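PDB 6Q2F: glycoside hydrolase family protein from Novosphingobium sp. PP1Y, which probably hydrolyses alpha-L-rhamnosidic bonds, releasing L-rhamnose from glycosides as an alpha-L-rhamnosidase. Local coordinates for residues A[989-997]-A[1006-1014]; A[1020-1028]-A[1096-1107]. All coordinates share one frame; numbering follows the deposited sequence.

Both contacts belong to the C-terminal beta-sandwich region, and their centres lie about 17 Å apart. Contact 1 is partly buried and lies at an outer edge of the six-stranded sheet, where regular backbone hydrogen bonds and apolar side chains join strands 992-996 and 1005-1008. Contact 2 is buried and joins two helix-and-loop segments that flank the inner strands 1028-1037 and 1086-1095; its bonds run mostly through side chains, chiefly those of N1096 and S1026. The two touch directly: F996 and F1025 meet edge-to-face, and Q997 OE1 probably accepts a hydrogen bond from I1028 N at 3.0 Å. Strand 1005-1008 precedes helix 1020-1023 along the chain.

Contact 1: A[989-997]-A[1006-1014]; sequences DGAWQVAFQ and IELARLEPL
W992-F996 and the strand ending at L1008 form an antiparallel beta hairpin at the edge of a six-stranded sheet, in a beta-sandwich consistent with the galactose-binding-like fold. W992 with L1008 and V994 with I1006 are hydrogen-bonded pairs; Q993 with E1007 between them is non-hydrogen-bonded. W992 N reaches L1008 O at 3.0 Å, and the return bond from L1008 N to W992 O is nearly straight (171° at the hydrogen). The pairing then gives way: A991 CA makes a CA-H...O contact of 3.2 Å with L1008 O, and the acceptors G990 O and A1009 O cannot bond. A water donates to G990 O and accepts from L1011 N, bridging the two segments just beyond the last direct backbone bond.

W992, V994, I1006 and L1008 share one face of the sheet; Q993 and E1007 lie side by side on the other, more exposed one. L1011 CG sits over the five-membered ring of W992, 4.0 Å from its centroid and 25° off the normal, a CH-pi contact. The indole also packs on L1132 and V1136 of strand 1131-1140, in the facing sheet, and makes a cation-pi contact with R1033. Replacing W992 by an alanine would probably open a gap between the sheets and leave L1011 and the R1033 guanidinium without their aromatic partner. V994 CG2 meets L1008 CD1 at 3.7 Å. Farther along, I1006 holds CG1 between its backbone N and carbonyl carbon (chi1 65°), which carries CD1 to the edge of the F996 ring, in its plane and 3.9 Å from CE2; L1014 CD1 approaches that ring's CE1 at 3.8 Å, also near the ring plane.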
loop_
_atom_site.group_PDB
_atom_site.type_symbol
_atom_site.label_atom_id
_atom_site.label_comp_id
_atom_site.label_asym_id
_atom_site.label_seq_id
_atom_site.Cartn_x
_atom_site.Cartn_y
_atom_site.Cartn_z
ATOM N N ASP A 989 -14.833 -46.411 -7.361
ATOM C CA ASP A 989 -15.346 -46.651 -6.034
ATOM C C ASP A 989 -14.618 -47.899 -5.589
ATOM O O ASP A 989 -13.649 -48.276 -6.212
ATOM C CB ASP A 989 -16.842 -46.891 -6.069
ATOM C CG ASP A 989 -17.236 -47.968 -7.042
ATOM O OD1 ASP A 989 -16.370 -48.558 -7.666
ATOM O OD2 ASP A 989 -18.418 -48.228 -7.184
ATOM N N GLY A 990 -15.068 -48.536 -4.526
ATOM C CA GLY A 990 -14.385 -49.718 -4.073
ATOM C C GLY A 990 -13.268 -49.391 -3.120
ATOM O O GLY A 990 -13.224 -48.319 -2.560
ATOM N N ALA A 991 -12.380 -50.348 -2.944
ATOM C CA ALA A 991 -11.313 -50.259 -1.953
ATOM C C ALA A 991 -10.111 -49.461 -2.446
ATOM O O ALA A 991 -9.716 -49.556 -3.607
ATOM C CB ALA A 991 -10.854 -51.659 -1.540
ATOM N N TRP A 992 -9.516 -48.691 -1.537
ATOM C CA TRP A 992 -8.262 -48.003 -1.799
ATOM C C TRP A 992 -7.259 -48.324 -0.705
ATOM O O TRP A 992 -7.623 -48.439 0.466
ATOM C CB TRP A 992 -8.452 -46.486 -1.868
ATOM C CG TRP A 992 -9.270 -45.982 -2.990
ATOM C CD1 TRP A 992 -10.615 -46.108 -3.155
ATOM C CD2 TRP A 992 -8.800 -45.217 -4.104
ATOM N NE1 TRP A 992 -11.014 -45.486 -4.317
ATOM C CE2 TRP A 992 -9.915 -44.926 -4.913
ATOM C CE3 TRP A 992 -7.541 -44.760 -4.500
ATOM C CZ2 TRP A 992 -9.810 -44.192 -6.085
ATOM C CZ3 TRP A 992 -7.440 -44.042 -5.662
ATOM C CH2 TRP A 992 -8.567 -43.764 -6.447
ATOM N N GLN A 993 -5.994 -48.454 -1.100
ATOM C CA GLN A 993 -4.896 -48.463 -0.147
ATOM C C GLN A 993 -4.499 -47.026 0.138
ATOM O O GLN A 993 -4.415 -46.203 -0.783
ATOM C CB GLN A 993 -3.692 -49.229 -0.697
ATOM C CG GLN A 993 -4.045 -50.585 -1.302
ATOM C CD GLN A 993 -4.998 -51.366 -0.429
ATOM O OE1 GLN A 993 -4.757 -51.544 0.764
ATOM N NE2 GLN A 993 -6.099 -51.822 -1.013
ATOM N N VAL A 994 -4.272 -46.719 1.411
ATOM C CA VAL A 994 -3.800 -45.408 1.829
ATOM C C VAL A 994 -2.553 -45.585 2.676
ATOM O O VAL A 994 -2.582 -46.307 3.676
ATOM C CB VAL A 994 -4.870 -44.644 2.622
ATOM C CG1 VAL A 994 -4.433 -43.192 2.800
ATOM C CG2 VAL A 994 -6.206 -44.726 1.917
ATOM N N ALA A 995 -1.473 -44.899 2.299
ATOM C CA ALA A 995 -0.249 -44.898 3.085
ATOM C C ALA A 995 0.006 -43.483 3.569
ATOM O O ALA A 995 -0.142 -42.531 2.802
ATOM C CB ALA A 995 0.951 -45.422 2.280
ATOM N N PHE A 996 0.384 -43.350 4.834
ATOM C CA PHE A 996 0.527 -42.047 5.456
ATOM C C PHE A 996 1.991 -41.691 5.661
ATOM O O PHE A 996 2.794 -42.518 6.096
ATOM C CB PHE A 996 -0.211 -41.999 6.785
ATOM C CG PHE A 996 -1.697 -42.061 6.648
ATOM C CD1 PHE A 996 -2.420 -40.910 6.393
ATOM C CD2 PHE A 996 -2.376 -43.263 6.783
ATOM C CE1 PHE A 996 -3.793 -40.947 6.271
ATOM C CE2 PHE A 996 -3.773 -43.311 6.652
ATOM C CZ PHE A 996 -4.472 -42.147 6.399
ATOM N N GLN A 997 2.327 -40.452 5.311
ATOM C CA GLN A 997 3.629 -39.881 5.626
ATOM C C GLN A 997 4.044 -40.190 7.061
ATOM O O GLN A 997 3.271 -39.999 8.005
ATOM C CB GLN A 997 3.585 -38.374 5.418
ATOM C CG GLN A 997 4.926 -37.743 5.493
ATOM C CD GLN A 997 4.907 -36.297 4.964
ATOM O OE1 GLN A 997 3.853 -35.677 4.822
ATOM N NE2 GLN A 997 6.084 -35.768 4.678
ATOM N N ILE A 1006 -3.569 -47.894 5.907
ATOM C CA ILE A 1006 -4.886 -48.457 6.175
ATOM C C ILE A 1006 -5.455 -48.947 4.851
ATOM O O ILE A 1006 -4.903 -48.694 3.779
ATOM C CB ILE A 1006 -5.856 -47.449 6.820
ATOM C CG1 ILE A 1006 -6.164 -46.307 5.846
ATOM C CG2 ILE A 1006 -5.310 -46.943 8.137
ATOM C CD1 ILE A 1006 -7.106 -45.270 6.402
ATOM N N GLU A 1007 -6.566 -49.667 4.944
ATOM C CA GLU A 1007 -7.416 -49.974 3.807
ATOM C C GLU A 1007 -8.760 -49.307 4.035
ATOM O O GLU A 1007 -9.333 -49.406 5.125
ATOM C CB GLU A 1007 -7.590 -51.485 3.616
ATOM C CG GLU A 1007 -8.419 -51.859 2.385
ATOM C CD GLU A 1007 -8.545 -53.362 2.178
ATOM O OE1 GLU A 1007 -8.024 -54.145 3.005
ATOM O OE2 GLU A 1007 -9.165 -53.752 1.170
ATOM N N LEU A 1008 -9.232 -48.592 3.028
ATOM C CA LEU A 1008 -10.555 -47.997 3.056
ATOM C C LEU A 1008 -11.455 -48.830 2.160
ATOM O O LEU A 1008 -11.189 -48.967 0.963
ATOM C CB LEU A 1008 -10.520 -46.543 2.589
ATOM C CG LEU A 1008 -9.870 -45.544 3.544
ATOM C CD1 LEU A 1008 -9.771 -44.175 2.894
ATOM C CD2 LEU A 1008 -10.658 -45.456 4.836
ATOM N N ALA A 1009 -12.502 -49.411 2.746
ATOM C CA ALA A 1009 -13.527 -50.044 1.923
ATOM C C ALA A 1009 -14.163 -49.033 0.988
ATOM O O ALA A 1009 -14.638 -49.393 -0.094
ATOM C CB ALA A 1009 -14.601 -50.675 2.804
ATOM N N ARG A 1010 -14.119 -47.763 1.368
ATOM C CA ARG A 1010 -14.788 -46.697 0.650
ATOM C C ARG A 1010 -14.023 -45.407 0.897
ATOM O O ARG A 1010 -13.586 -45.154 2.022
ATOM C CB ARG A 1010 -16.228 -46.566 1.146
ATOM C CG ARG A 1010 -17.211 -45.974 0.174
ATOM C CD ARG A 1010 -18.552 -46.738 0.223
ATOM N NE ARG A 1010 -18.361 -48.161 0.546
ATOM C CZ ARG A 1010 -18.050 -49.128 -0.336
ATOM N NH1 ARG A 1010 -17.917 -48.848 -1.640
ATOM N NH2 ARG A 1010 -17.917 -50.390 0.068
ATOM N N LEU A 1011 -13.875 -44.594 -0.148
ATOM C CA LEU A 1011 -13.307 -43.268 0.042
ATOM C C LEU A 1011 -14.141 -42.536 1.078
ATOM O O LEU A 1011 -15.372 -42.519 0.991
ATOM C CB LEU A 1011 -13.299 -42.494 -1.279
ATOM C CG LEU A 1011 -12.154 -42.660 -2.276
ATOM C CD1 LEU A 1011 -12.369 -41.854 -3.550
ATOM C CD2 LEU A 1011 -10.809 -42.317 -1.629
ATOM N N GLU A 1012 -13.476 -41.972 2.080
ATOM C CA GLU A 1012 -14.136 -41.231 3.147
ATOM C C GLU A 1012 -13.273 -40.041 3.543
ATOM O O GLU A 1012 -12.040 -40.109 3.454
ATOM C CB GLU A 1012 -14.379 -42.108 4.388
ATOM C CG GLU A 1012 -15.306 -43.307 4.173
ATOM C CD GLU A 1012 -16.776 -42.908 4.101
ATOM O OE1 GLU A 1012 -17.578 -43.668 3.514
ATOM O OE2 GLU A 1012 -17.126 -41.830 4.640
ATOM N N PRO A 1013 -13.885 -38.939 3.979
ATOM C CA PRO A 1013 -13.083 -37.825 4.507
ATOM C C PRO A 1013 -12.312 -38.304 5.725
ATOM O O PRO A 1013 -12.899 -38.795 6.689
ATOM C CB PRO A 1013 -14.129 -36.757 4.868
ATOM C CG PRO A 1013 -15.404 -37.195 4.212
ATOM C CD PRO A 1013 -15.330 -38.693 4.103
ATOM N N LEU A 1014 -10.979 -38.186 5.660
ATOM C CA LEU A 1014 -10.134 -38.681 6.745
ATOM C C LEU A 1014 -10.469 -38.009 8.068
ATOM O O LEU A 1014 -10.383 -38.645 9.122
ATOM C CB LEU A 1014 -8.656 -38.473 6.412
ATOM C CG LEU A 1014 -8.197 -39.151 5.115
ATOM C CD1 LEU A 1014 -6.703 -38.987 4.888
ATOM C CD2 LEU A 1014 -8.583 -40.621 5.127
HETATM O O HOH W 1 -14.548 -45.517 -2.964
#

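Contact 2: A[1020-1028]-A[1096-1107]; sequences PGVKYFSGI and NTWVNRLIGDQQ
G1027 and N1096 meet backbone to backbone through one bond, N1096 N to G1027 O at 3.2 Å, and the two segments stay close as far as Y1024 and R1101, whose CA atoms are 4.7 Å apart. N1096 CG stands between its own backbone N and carbonyl carbon (chi1 60°), which brings the amide across to grip segment 1020-1028 twice: OD1 accepts from G1027 N at 2.8 Å in its carbonyl plane (168° at the hydrogen), while ND2 donates to F1025 O at 2.7 Å, with that oxygen lying in the amide plane. S1026 OG is fixed from two sides, donating to a lone pair of T1097 O at 2.7 Å and accepting from R1101 N at 3.0 Å, so the buried hydroxyl ties the loop to the first turn of helix 1099-1105.

The Y1024 ring lies against that helix where G1104 has no side chain: G1104 CA is 3.5 Å from the ring centroid, over the face, and a CB there would clash with Y1024 CB. K1023 CG covers the opposite face. Y1024 CB in turn sits over the R1101 guanidinium, which forms a salt bridge to D1105. A water accepts from R1101 NH1 and donates to G1021 O.

Helix 1020-1023 leads into strand 1028-1037 and helix 1099-1105 follows its sheet neighbour, strand 1086-1095, so the contact joins the connections flanking two adjacent strands; N1100 OD1 accepts a hydrogen bond from R1128 N, just before strand 1131-1140.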
loop_
_atom_site.group_PDB
_atom_site.type_symbol
_atom_site.label_atom_id
_atom_site.label_comp_id
_atom_site.label_asym_id
_atom_site.label_seq_id
_atom_site.Cartn_x
_atom_site.Cartn_y
_atom_site.Cartn_z
ATOM N N PRO A 1020 -8.006 -41.598 15.623
ATOM C CA PRO A 1020 -7.498 -40.226 15.795
ATOM C C PRO A 1020 -6.228 -39.932 15.013
ATOM O O PRO A 1020 -6.022 -38.782 14.604
ATOM C CB PRO A 1020 -7.264 -40.118 17.314
ATOM C CG PRO A 1020 -7.283 -41.533 17.834
ATOM C CD PRO A 1020 -8.187 -42.294 16.913
ATOM N N GLY A 1021 -5.360 -40.926 14.801
ATOM C CA GLY A 1021 -4.167 -40.689 14.005
ATOM C C GLY A 1021 -4.469 -40.423 12.543
ATOM O O GLY A 1021 -3.698 -39.731 11.865
ATOM N N VAL A 1022 -5.586 -40.964 12.038
ATOM C CA VAL A 1022 -6.048 -40.638 10.690
ATOM C C VAL A 1022 -6.862 -39.349 10.702
ATOM O O VAL A 1022 -6.666 -38.465 9.860
ATOM C CB VAL A 1022 -6.858 -41.813 10.099
ATOM C CG1 VAL A 1022 -7.500 -41.420 8.784
ATOM C CG2 VAL A 1022 -5.969 -43.039 9.900
ATOM N N LYS A 1023 -7.771 -39.224 11.677
ATOM C CA LYS A 1023 -8.642 -38.056 11.784
ATOM C C LYS A 1023 -7.846 -36.755 11.757
ATOM O O LYS A 1023 -8.204 -35.803 11.053
ATOM C CB LYS A 1023 -9.450 -38.165 13.080
ATOM C CG LYS A 1023 -10.330 -36.976 13.446
ATOM C CD LYS A 1023 -11.144 -37.297 14.711
ATOM C CE LYS A 1023 -12.017 -36.125 15.150
ATOM N NZ LYS A 1023 -12.962 -35.706 14.080
ATOM N N TYR A 1024 -6.762 -36.700 12.527
ATOM C CA TYR A 1024 -6.008 -35.474 12.714
ATOM C C TYR A 1024 -4.768 -35.418 11.840
ATOM O O TYR A 1024 -3.888 -34.597 12.083
ATOM C CB TYR A 1024 -5.635 -35.324 14.185
ATOM C CG TYR A 1024 -6.834 -35.181 15.103
ATOM C CD1 TYR A 1024 -7.689 -34.092 14.989
ATOM C CD2 TYR A 1024 -7.105 -36.124 16.089
ATOM C CE1 TYR A 1024 -8.783 -33.943 15.828
ATOM C CE2 TYR A 1024 -8.204 -35.986 16.939
ATOM C CZ TYR A 1024 -9.031 -34.890 16.801
ATOM O OH TYR A 1024 -10.121 -34.734 17.630
ATOM N N PHE A 1025 -4.686 -36.259 10.817
ATOM C CA PHE A 1025 -3.481 -36.313 10.005
ATOM C C PHE A 1025 -3.293 -35.023 9.208
ATOM O O PHE A 1025 -4.228 -34.511 8.587
ATOM C CB PHE A 1025 -3.527 -37.510 9.059
ATOM C CG PHE A 1025 -2.400 -37.533 8.061
ATOM C CD1 PHE A 1025 -1.122 -37.922 8.445
ATOM C CD2 PHE A 1025 -2.616 -37.165 6.739
ATOM C CE1 PHE A 1025 -0.091 -37.959 7.525
ATOM C CE2 PHE A 1025 -1.582 -37.196 5.816
ATOM C CZ PHE A 1025 -0.319 -37.591 6.211
ATOM N N SER A 1026 -2.069 -34.495 9.253
ATOM C CA SER A 1026 -1.606 -33.411 8.392
ATOM C C SER A 1026 -0.361 -33.902 7.670
ATOM O O SER A 1026 0.592 -34.355 8.313
ATOM C CB SER A 1026 -1.290 -32.139 9.197
ATOM O OG SER A 1026 -2.478 -31.513 9.669
ATOM N N GLY A 1027 -0.362 -33.824 6.354
ATOM C CA GLY A 1027 0.786 -34.285 5.598
ATOM C C GLY A 1027 0.338 -34.827 4.250
ATOM O O GLY A 1027 -0.665 -34.381 3.693
ATOM N N ILE A 1028 1.093 -35.798 3.745
ATOM C CA ILE A 1028 0.817 -36.399 2.442
ATOM C C ILE A 1028 0.307 -37.815 2.664
ATOM O O ILE A 1028 1.027 -38.667 3.197
ATOM C CB ILE A 1028 2.058 -36.391 1.538
ATOM C CG1 ILE A 1028 2.594 -34.959 1.368
ATOM C CG2 ILE A 1028 1.723 -36.974 0.182
ATOM C CD1 ILE A 1028 3.824 -34.878 0.483
ATOM N N ASN A 1096 -2.730 -32.063 2.734
ATOM C CA ASN A 1096 -3.651 -31.123 3.363
ATOM C C ASN A 1096 -2.828 -30.094 4.141
ATOM O O ASN A 1096 -1.605 -30.037 4.009
ATOM C CB ASN A 1096 -4.652 -31.855 4.255
ATOM C CG ASN A 1096 -3.975 -32.627 5.367
ATOM O OD1 ASN A 1096 -2.766 -32.874 5.315
ATOM N ND2 ASN A 1096 -4.753 -33.030 6.375
ATOM N N THR A 1097 -3.506 -29.279 4.950
ATOM C CA THR A 1097 -2.847 -28.278 5.781
ATOM C C THR A 1097 -2.489 -28.864 7.151
ATOM O O THR A 1097 -2.905 -29.963 7.521
ATOM C CB THR A 1097 -3.738 -27.054 5.987
ATOM O OG1 THR A 1097 -4.902 -27.439 6.732
ATOM C CG2 THR A 1097 -4.152 -26.419 4.643
ATOM N N TRP A 1098 -1.711 -28.092 7.916
ATOM C CA TRP A 1098 -1.372 -28.462 9.288
ATOM C C TRP A 1098 -2.525 -28.320 10.261
ATOM O O TRP A 1098 -2.350 -28.680 11.432
ATOM C CB TRP A 1098 -0.223 -27.599 9.813
ATOM C CG TRP A 1098 1.115 -28.109 9.460
ATOM C CD1 TRP A 1098 2.016 -27.542 8.580
ATOM C CD2 TRP A 1098 1.730 -29.301 9.959
ATOM N NE1 TRP A 1098 3.158 -28.317 8.522
ATOM C CE2 TRP A 1098 3.010 -29.394 9.363
ATOM C CE3 TRP A 1098 1.333 -30.291 10.872
ATOM C CZ2 TRP A 1098 3.887 -30.454 9.636
ATOM C CZ3 TRP A 1098 2.213 -31.338 11.149
ATOM C CH2 TRP A 1098 3.472 -31.411 10.531
ATOM N N VAL A 1099 -3.676 -27.806 9.824
ATOM C CA VAL A 1099 -4.722 -27.401 10.763
ATOM C C VAL A 1099 -5.158 -28.579 11.634
ATOM O O VAL A 1099 -5.299 -28.456 12.859
ATOM C CB VAL A 1099 -5.912 -26.792 9.997
ATOM C CG1 VAL A 1099 -7.123 -26.614 10.906
ATOM C CG2 VAL A 1099 -5.509 -25.469 9.372
ATOM N N ASN A 1100 -5.386 -29.736 11.010
ATOM C CA ASN A 1100 -6.021 -30.842 11.713
ATOM C C ASN A 1100 -5.076 -31.455 12.739
ATOM O O ASN A 1100 -5.497 -31.803 13.843
ATOM C CB ASN A 1100 -6.498 -31.899 10.707
ATOM C CG ASN A 1100 -7.736 -31.465 9.921
ATOM O OD1 ASN A 1100 -8.273 -30.375 10.129
ATOM N ND2 ASN A 1100 -8.194 -32.327 9.010
ATOM N N ARG A 1101 -3.795 -31.607 12.391
ATOM C CA ARG A 1101 -2.820 -32.120 13.356
ATOM C C ARG A 1101 -2.578 -31.130 14.488
ATOM O O ARG A 1101 -2.225 -31.537 15.600
ATOM C CB ARG A 1101 -1.498 -32.440 12.656
ATOM C CG ARG A 1101 -0.514 -33.204 13.526
ATOM C CD ARG A 1101 -1.138 -34.547 13.975
ATOM N NE ARG A 1101 -1.625 -34.515 15.348
ATOM C CZ ARG A 1101 -2.085 -35.576 16.010
ATOM N NH1 ARG A 1101 -2.119 -36.761 15.426
ATOM N NH2 ARG A 1101 -2.501 -35.454 17.262
ATOM N N LEU A 1102 -2.726 -29.834 14.211
ATOM C CA LEU A 1102 -2.663 -28.837 15.269
ATOM C C LEU A 1102 -3.842 -28.996 16.215
ATOM O O LEU A 1102 -3.674 -29.013 17.438
ATOM C CB LEU A 1102 -2.644 -27.427 14.668
ATOM C CG LEU A 1102 -1.368 -26.942 13.974
ATOM C CD1 LEU A 1102 -1.656 -25.673 13.186
ATOM C CD2 LEU A 1102 -0.282 -26.673 15.022
ATOM N N ILE A 1103 -5.051 -29.106 15.660
ATOM C CA ILE A 1103 -6.212 -29.377 16.499
ATOM C C ILE A 1103 -6.036 -30.696 17.240
ATOM O O ILE A 1103 -6.283 -30.783 18.448
ATOM C CB ILE A 1103 -7.486 -29.361 15.646
ATOM C CG1 ILE A 1103 -7.667 -27.961 15.055
ATOM C CG2 ILE A 1103 -8.673 -29.807 16.493
ATOM C CD1 ILE A 1103 -8.695 -27.898 13.953
ATOM N N GLY A 1104 -5.568 -31.729 16.539
ATOM C CA GLY A 1104 -5.378 -33.021 17.175
ATOM C C GLY A 1104 -4.450 -32.960 18.370
ATOM O O GLY A 1104 -4.594 -33.739 19.312
ATOM N N ASP A 1105 -3.500 -32.021 18.362
ATOM C CA ASP A 1105 -2.546 -31.911 19.461
ATOM C C ASP A 1105 -3.133 -31.227 20.681
ATOM O O ASP A 1105 -2.531 -31.291 21.758
ATOM C CB ASP A 1105 -1.292 -31.172 19.008
ATOM C CG ASP A 1105 -0.286 -32.092 18.350
ATOM O OD1 ASP A 1105 -0.621 -33.268 18.110
ATOM O OD2 ASP A 1105 0.837 -31.632 18.062
ATOM N N GLN A 1106 -4.283 -30.575 20.545
ATOM C CA GLN A 1106 -4.979 -29.987 21.679
ATOM C C GLN A 1106 -5.894 -30.970 22.389
ATOM O O GLN A 1106 -6.449 -30.623 23.437
ATOM C CB GLN A 1106 -5.805 -28.782 21.223
ATOM C CG GLN A 1106 -4.967 -27.643 20.744
ATOM C CD GLN A 1106 -4.093 -27.090 21.842
ATOM O OE1 GLN A 1106 -2.870 -27.076 21.719
ATOM N NE2 GLN A 1106 -4.713 -26.634 22.931
ATOM N N GLN A 1107 -6.073 -32.168 21.845
ATOM C CA GLN A 1107 -7.002 -33.121 22.437
ATOM C C GLN A 1107 -6.411 -33.697 23.717
ATOM O O GLN A 1107 -5.201 -33.911 23.819
ATOM C CB GLN A 1107 -7.328 -34.247 21.449
ATOM C CG GLN A 1107 -7.888 -33.788 20.113
ATOM C CD GLN A 1107 -9.084 -32.868 20.258
ATOM O OE1 GLN A 1107 -9.104 -31.759 19.706
ATOM N NE2 GLN A 1107 -10.088 -33.319 20.990
HETATM O O HOH W 2 -2.182 -37.623 12.724
HETATM O O HOH W 3 -6.762 -34.968 8.763
#